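Local coordinates for N-acetylglucosamine-6-phosphate deacetylase (Thermotoga maritima, PDB 1O12), which catalyses the metal-dependent deacetylation of N-acetylglucosamine 6-phosphate, yielding glucosamine 6-phosphate and acetate, at the interface of chains A and B. Numbering follows the deposited sequence. Chains: chain A/B, N-acetylglucosamine-6-phosphate deacetylase.

The interface of chains A and B. Residues chain A 217-218, 222, 226, 229; chain B 249, 252.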
# COMPACT_ATOMS: atom_id res chain seq x y z
N LEU A 217 6.49 -1.15 6.77
CA LEU A 217 6.87 -0.60 5.49
C LEU A 217 7.56 0.76 5.71
O LEU A 217 6.98 1.70 6.28
CB LEU A 217 5.62 -0.42 4.64
CG LEU A 217 5.78 0.21 3.27
CD1 LEU A 217 6.07 -0.87 2.29
CD2 LEU A 217 4.50 0.95 2.90
N HIS A 218 8.81 0.86 5.28
CA HIS A 218 9.56 2.10 5.41
C HIS A 218 9.80 2.75 4.05
O HIS A 218 9.73 2.08 3.01
CB HIS A 218 10.90 1.84 6.13
CG HIS A 218 10.74 1.47 7.56
ND1 HIS A 218 10.01 2.23 8.45
CD2 HIS A 218 11.17 0.39 8.26
CE1 HIS A 218 10.00 1.64 9.63
NE2 HIS A 218 10.69 0.52 9.55
N ILE A 222 11.33 -1.32 1.98
CA ILE A 222 9.93 -1.68 2.06
C ILE A 222 9.71 -3.02 2.74
O ILE A 222 8.60 -3.32 3.20
CB ILE A 222 9.25 -1.61 0.66
CG1 ILE A 222 9.83 -2.66 -0.28
CG2 ILE A 222 9.45 -0.22 0.05
CD1 ILE A 222 9.06 -2.74 -1.58
N GLY A 226 6.39 -4.69 2.24
CA GLY A 226 6.37 -3.97 0.98
C GLY A 226 6.34 -4.93 -0.19
O GLY A 226 5.67 -4.67 -1.20
N LEU A 229 2.84 -6.21 -0.57
CA LEU A 229 1.91 -5.34 -1.24
C LEU A 229 2.28 -5.12 -2.69
O LEU A 229 1.41 -5.05 -3.55
CB LEU A 229 1.86 -3.98 -0.52
CG LEU A 229 1.43 -4.02 0.94
CD1 LEU A 229 1.74 -2.69 1.62
CD2 LEU A 229 -0.07 -4.36 0.97
N MSE B 249 9.46 1.44 -3.63
CA MSE B 249 8.43 2.22 -2.97
C MSE B 249 7.63 3.05 -4.00
O MSE B 249 6.40 3.12 -3.96
CB MSE B 249 9.05 3.16 -1.95
CG MSE B 249 8.04 4.02 -1.21
SE MSE B 249 6.73 3.02 -0.09
CE MSE B 249 5.56 4.46 0.46
N LEU B 252 5.31 0.99 -5.83
CA LEU B 252 4.19 0.63 -4.97
C LEU B 252 3.08 1.70 -4.94
O LEU B 252 1.89 1.39 -5.14
CB LEU B 252 4.69 0.38 -3.55
CG LEU B 252 3.65 -0.05 -2.50
CD1 LEU B 252 2.80 -1.21 -3.02
CD2 LEU B 252 4.39 -0.48 -1.23
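B:Leu252 meets A:Leu217 tip to tip and, with its other methyl branch, rests on A:Leu229. Its CD2 lies 3.9 Å from CD1 of A:Leu217, while its CD1 is 3.9 Å from CB of A:Leu229 and also near the main-chain carbonyl carbon of that residue. A:Leu229 thus offers the base of its side chain rather than a methyl end. CG of B:Leu252 stands anti to the backbone N (chi1 -179°), which carries the fork away from helix 247-257 and across to chain A.

One turn earlier on the same helix, the selenomethionine B:Met249 forms the second half of the contact. Here the side chains cross obliquely: CG2 of A:Ile222 approaches the root of B:Met249, 4.0 Å from its CB and about as close to its CA. The chain of B:Met249 then bends at chi2 (63°), placing its selenium 4.2 Å from the same CG2. Selenium also lies 4.3 Å from CD2 of A:Leu217, so the two methyls of that leucine are shared between B:Leu252 and B:Met249.

Behind the first shell, chain A braces its own leucine: A:Ile222 flanks A:Leu217, and A:Gly226 has no side chain here, which probably allows the leucine to lie close against helix 223-230, CD1 of A:Leu217 being 3.4 Å from CA of A:Gly226.

The patch is a small hydrophobic part of a two-fold symmetric interface, repeated with the chains exchanged. It joins one face of helix 247-257 of chain B to a loop and helix 223-230 of chain A. Its centre is about 23 Å from A:Asp267, the predicted catalytic acid/base, so a direct part in catalysis is unlikely. The structure alone does not tell whether this dimer is the biological assembly. At the border of the packing lies the carbonyl O of A:His218, 4.4 Å from the selenium of B:Met249.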